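Local coordinates for protein Rho guanine nucleotide exchange factor 12 (Homo sapiens, PDB 1TXD) that acts as a guanine nucleotide exchange factor for the GTPase RhoA, seen here as its tandem DH and PH domains, at residues E114-C125 with H203-A214. The protein carries 1 engineered substitution. Residues are numbered along the deposited sequence; the frame is centred on the assembly and turned at random.
Sequences EEKLKHAAATFC and HCRQILNFVNQA. Engineered in segment 203-214: F210 (natural residue Tyr).
Two helices of the DH domain, 112-126 and the long 191-230, pack here through the faces carrying E114, K118, A122, I207, F210 and V211. They run roughly parallel; the axes of the two segments come within 8.7 Å at closest, crossing at -28°. A122 permits the closest backbone approach, its CA 4.6 Å from V211 CA. The V211 methyl CG2 sits against the backbone there, 3.8 Å from K118 O. At one end of the contact, the extended E114 chain runs past I207, with E114 CG 3.6 Å from I207 CG1. E114 CG lies anti to the backbone N (chi1 168°), and the carboxylate reaches H203. There E114 OE1 accepts a weak, bent hydrogen bond from H203 ND1 (2.8 Å), the E114 carboxylate and H203 ring planes 76° apart. Shortening E114 to an alanine is likely to cost H203 ND1 this acceptor and open a gap beside I207 CG1. K118 lays its aliphatic chain across one face of F210, an engineered residue that replaces tyrosine. K118 CE lies 3.7 Å from the F210 ring centroid, and K118 NZ makes an off-centre cation-pi contact. L117 also touches L78 of helix 72-90, and A121 touches L174 of helix 169-186. With one weak hydrogen bond between the segments, side-chain packing probably supplies most of the hold.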
loop_
_atom_site.group_PDB
_atom_site.type_symbol
_atom_site.label_atom_id
_atom_site.label_comp_id
_atom_site.label_asym_id
_atom_site.label_seq_id
_atom_site.Cartn_x
_atom_site.Cartn_y
_atom_site.Cartn_z
ATOM N N GLU A 114 -17.366 -4.656 -8.704
ATOM C CA GLU A 114 -16.683 -3.995 -7.584
ATOM C C GLU A 114 -15.922 -4.979 -6.679
ATOM O O GLU A 114 -14.744 -4.766 -6.383
ATOM C CB GLU A 114 -17.669 -3.167 -6.758
ATOM C CG GLU A 114 -17.071 -2.704 -5.449
ATOM C CD GLU A 114 -17.933 -1.713 -4.706
ATOM O OE1 GLU A 114 -19.086 -1.568 -5.050
ATOM O OE2 GLU A 114 -17.439 -1.075 -3.763
ATOM N N GLU A 115 -16.561 -6.074 -6.252
ATOM C CA GLU A 115 -15.896 -7.031 -5.345
ATOM C C GLU A 115 -14.666 -7.659 -5.981
ATOM O O GLU A 115 -13.656 -7.830 -5.340
ATOM C CB GLU A 115 -16.852 -8.153 -4.896
ATOM C CG GLU A 115 -18.144 -7.654 -4.260
ATOM C CD GLU A 115 -17.956 -7.223 -2.816
ATOM O OE1 GLU A 115 -16.901 -7.531 -2.209
ATOM O OE2 GLU A 115 -18.877 -6.588 -2.277
ATOM N N LYS A 116 -14.767 -8.047 -7.233
ATOM C CA LYS A 116 -13.664 -8.660 -7.895
ATOM C C LYS A 116 -12.478 -7.648 -8.025
ATOM O O LYS A 116 -11.389 -7.998 -7.710
ATOM C CB LYS A 116 -14.099 -9.205 -9.244
ATOM C CG LYS A 116 -12.940 -9.764 -10.045
ATOM C CD LYS A 116 -13.434 -10.555 -11.282
ATOM C CE LYS A 116 -12.325 -11.434 -11.904
ATOM N NZ LYS A 116 -12.437 -12.912 -11.464
ATOM N N LEU A 117 -12.728 -6.409 -8.440
ATOM C CA LEU A 117 -11.678 -5.435 -8.639
ATOM C C LEU A 117 -11.082 -5.030 -7.340
ATOM O O LEU A 117 -9.887 -5.042 -7.244
ATOM C CB LEU A 117 -12.172 -4.189 -9.425
ATOM C CG LEU A 117 -11.267 -2.995 -9.635
ATOM C CD1 LEU A 117 -9.986 -3.464 -10.240
ATOM C CD2 LEU A 117 -11.931 -1.899 -10.530
ATOM N N LYS A 118 -11.895 -4.705 -6.335
ATOM C CA LYS A 118 -11.343 -4.230 -5.079
ATOM C C LYS A 118 -10.517 -5.329 -4.401
ATOM O O LYS A 118 -9.420 -5.068 -3.987
ATOM C CB LYS A 118 -12.404 -3.605 -4.156
ATOM C CG LYS A 118 -13.052 -4.459 -3.090
ATOM C CD LYS A 118 -14.359 -3.782 -2.598
ATOM C CE LYS A 118 -14.774 -4.144 -1.165
ATOM N NZ LYS A 118 -15.977 -3.370 -0.712
ATOM N N HIS A 119 -10.982 -6.580 -4.379
ATOM C CA HIS A 119 -10.141 -7.645 -3.775
ATOM C C HIS A 119 -8.889 -7.975 -4.525
ATOM O O HIS A 119 -7.861 -8.239 -3.942
ATOM C CB HIS A 119 -10.934 -8.902 -3.503
ATOM C CG HIS A 119 -11.871 -8.745 -2.356
ATOM N ND1 HIS A 119 -11.633 -9.285 -1.128
ATOM C CD2 HIS A 119 -13.075 -8.148 -2.270
ATOM C CE1 HIS A 119 -12.644 -9.015 -0.318
ATOM N NE2 HIS A 119 -13.530 -8.331 -0.994
ATOM N N ALA A 120 -8.934 -7.886 -5.835
ATOM C CA ALA A 120 -7.756 -8.268 -6.592
ATOM C C ALA A 120 -6.738 -7.144 -6.495
ATOM O O ALA A 120 -5.558 -7.381 -6.208
ATOM C CB ALA A 120 -8.091 -8.566 -8.012
ATOM N N ALA A 121 -7.184 -5.922 -6.710
ATOM C CA ALA A 121 -6.273 -4.798 -6.589
ATOM C C ALA A 121 -5.730 -4.638 -5.161
ATOM O O ALA A 121 -4.615 -4.089 -4.950
ATOM C CB ALA A 121 -6.948 -3.490 -7.014
ATOM N N ALA A 122 -6.520 -5.032 -4.178
ATOM C CA ALA A 122 -6.105 -4.844 -2.748
ATOM C C ALA A 122 -4.958 -5.791 -2.444
ATOM O O ALA A 122 -4.016 -5.436 -1.716
ATOM C CB ALA A 122 -7.281 -5.124 -1.743
ATOM N N THR A 123 -5.048 -6.984 -3.018
ATOM C CA THR A 123 -4.012 -8.011 -2.858
ATOM C C THR A 123 -2.715 -7.597 -3.603
ATOM O O THR A 123 -1.626 -7.526 -2.992
ATOM C CB THR A 123 -4.537 -9.351 -3.349
ATOM O OG1 THR A 123 -5.571 -9.806 -2.453
ATOM C CG2 THR A 123 -3.490 -10.421 -3.312
ATOM N N PHE A 124 -2.820 -7.338 -4.917
ATOM C CA PHE A 124 -1.666 -6.808 -5.649
ATOM C C PHE A 124 -1.064 -5.569 -4.985
ATOM O O PHE A 124 0.099 -5.558 -4.631
ATOM C CB PHE A 124 -1.941 -6.524 -7.100
ATOM C CG PHE A 124 -0.701 -6.245 -7.877
ATOM C CD1 PHE A 124 0.126 -7.254 -8.234
ATOM C CD2 PHE A 124 -0.398 -4.982 -8.307
ATOM C CE1 PHE A 124 1.278 -7.019 -8.949
ATOM C CE2 PHE A 124 0.753 -4.758 -9.035
ATOM C CZ PHE A 124 1.567 -5.770 -9.361
ATOM N N CYS A 125 -1.847 -4.548 -4.764
ATOM C CA CYS A 125 -1.297 -3.289 -4.366
ATOM C C CYS A 125 -0.767 -3.236 -2.914
ATOM O O CYS A 125 0.146 -2.490 -2.621
ATOM C CB CYS A 125 -2.344 -2.158 -4.551
ATOM S SG CYS A 125 -2.965 -1.893 -6.236
ATOM N N HIS A 203 -18.822 4.355 -6.353
ATOM C CA HIS A 203 -18.281 3.005 -6.172
ATOM C C HIS A 203 -16.780 2.987 -6.466
ATOM O O HIS A 203 -16.015 2.419 -5.689
ATOM C CB HIS A 203 -19.010 1.972 -7.027
ATOM C CG HIS A 203 -20.353 1.567 -6.488
ATOM N ND1 HIS A 203 -20.508 0.807 -5.344
ATOM C CD2 HIS A 203 -21.606 1.785 -6.962
ATOM C CE1 HIS A 203 -21.797 0.604 -5.121
ATOM N NE2 HIS A 203 -22.486 1.179 -6.092
ATOM N N CYS A 204 -16.331 3.625 -7.547
ATOM C CA CYS A 204 -14.887 3.586 -7.850
ATOM C C CYS A 204 -14.125 4.217 -6.685
ATOM O O CYS A 204 -13.076 3.743 -6.277
ATOM C CB CYS A 204 -14.544 4.274 -9.164
ATOM S SG CYS A 204 -14.977 3.317 -10.600
ATOM N N ARG A 205 -14.696 5.262 -6.123
ATOM C CA ARG A 205 -14.125 5.892 -4.942
ATOM C C ARG A 205 -14.105 4.952 -3.753
ATOM O O ARG A 205 -13.104 4.883 -3.080
ATOM C CB ARG A 205 -14.871 7.186 -4.599
ATOM C CG ARG A 205 -14.032 8.429 -4.858
ATOM C CD ARG A 205 -14.773 9.739 -4.680
ATOM N NE ARG A 205 -14.588 10.453 -5.928
ATOM C CZ ARG A 205 -15.534 10.736 -6.807
ATOM N NH1 ARG A 205 -16.820 10.449 -6.604
ATOM N NH2 ARG A 205 -15.173 11.337 -7.902
ATOM N N GLN A 206 -15.201 4.229 -3.502
ATOM C CA GLN A 206 -15.229 3.177 -2.466
ATOM C C GLN A 206 -14.130 2.118 -2.672
ATOM O O GLN A 206 -13.476 1.743 -1.734
ATOM C CB GLN A 206 -16.576 2.449 -2.450
ATOM C CG GLN A 206 -17.685 3.085 -1.599
ATOM C CD GLN A 206 -18.947 2.209 -1.561
ATOM O OE1 GLN A 206 -20.053 2.712 -1.786
ATOM N NE2 GLN A 206 -18.774 0.895 -1.329
ATOM N N ILE A 207 -13.987 1.625 -3.895
ATOM C CA ILE A 207 -12.951 0.659 -4.261
ATOM C C ILE A 207 -11.551 1.194 -3.951
ATOM O O ILE A 207 -10.727 0.507 -3.365
ATOM C CB ILE A 207 -13.030 0.334 -5.747
ATOM C CG1 ILE A 207 -14.228 -0.541 -6.048
ATOM C CG2 ILE A 207 -11.781 -0.329 -6.219
ATOM C CD1 ILE A 207 -14.509 -0.733 -7.584
ATOM N N LEU A 208 -11.288 2.412 -4.383
ATOM C CA LEU A 208 -10.022 3.038 -4.144
ATOM C C LEU A 208 -9.765 3.113 -2.647
ATOM O O LEU A 208 -8.689 2.725 -2.219
ATOM C CB LEU A 208 -9.985 4.440 -4.761
ATOM C CG LEU A 208 -8.795 5.331 -4.444
ATOM C CD1 LEU A 208 -7.504 4.696 -4.903
ATOM C CD2 LEU A 208 -9.001 6.806 -5.031
ATOM N N ASN A 209 -10.729 3.617 -1.865
ATOM C CA ASN A 209 -10.576 3.687 -0.416
ATOM C C ASN A 209 -10.294 2.347 0.267
ATOM O O ASN A 209 -9.557 2.326 1.249
ATOM C CB ASN A 209 -11.802 4.339 0.245
ATOM C CG ASN A 209 -11.942 5.802 -0.111
ATOM O OD1 ASN A 209 -13.028 6.259 -0.491
ATOM N ND2 ASN A 209 -10.846 6.551 0.007
ATOM N N PHE A 210 -10.877 1.251 -0.250
ATOM C CA PHE A 210 -10.667 -0.108 0.279
ATOM C C PHE A 210 -9.264 -0.543 -0.070
ATOM O O PHE A 210 -8.584 -1.207 0.686
ATOM C CB PHE A 210 -11.679 -1.090 -0.357
ATOM C CG PHE A 210 -11.537 -2.560 0.091
ATOM C CD1 PHE A 210 -10.765 -3.452 -0.624
ATOM C CD2 PHE A 210 -12.240 -3.034 1.210
ATOM C CE1 PHE A 210 -10.660 -4.820 -0.229
ATOM C CE2 PHE A 210 -12.149 -4.376 1.620
ATOM C CZ PHE A 210 -11.338 -5.276 0.888
ATOM N N VAL A 211 -8.834 -0.219 -1.273
ATOM C CA VAL A 211 -7.487 -0.583 -1.659
ATOM C C VAL A 211 -6.489 0.224 -0.841
ATOM O O VAL A 211 -5.615 -0.342 -0.211
ATOM C CB VAL A 211 -7.277 -0.451 -3.106
ATOM C CG1 VAL A 211 -5.751 -0.589 -3.442
ATOM C CG2 VAL A 211 -8.087 -1.540 -3.764
ATOM N N ASN A 212 -6.663 1.531 -0.800
ATOM C CA ASN A 212 -5.795 2.393 0.015
ATOM C C ASN A 212 -5.640 1.985 1.474
ATOM O O ASN A 212 -4.612 2.267 2.085
ATOM C CB ASN A 212 -6.252 3.865 -0.023
ATOM C CG ASN A 212 -5.774 4.600 -1.277
ATOM O OD1 ASN A 212 -4.881 4.126 -2.002
ATOM N ND2 ASN A 212 -6.388 5.740 -1.559
ATOM N N GLN A 213 -6.670 1.386 2.058
ATOM C CA GLN A 213 -6.657 1.106 3.493
ATOM C C GLN A 213 -5.844 -0.182 3.702
ATOM O O GLN A 213 -5.087 -0.321 4.639
ATOM C CB GLN A 213 -8.115 1.023 4.000
ATOM C CG GLN A 213 -8.337 0.834 5.481
ATOM C CD GLN A 213 -7.351 1.605 6.344
ATOM O OE1 GLN A 213 -7.324 2.838 6.301
ATOM N NE2 GLN A 213 -6.533 0.880 7.122
ATOM N N ALA A 214 -5.988 -1.109 2.766
ATOM C CA ALA A 214 -5.218 -2.325 2.767
ATOM C C ALA A 214 -3.746 -1.986 2.591
ATOM O O ALA A 214 -2.898 -2.647 3.159
ATOM C CB ALA A 214 -5.702 -3.267 1.626
#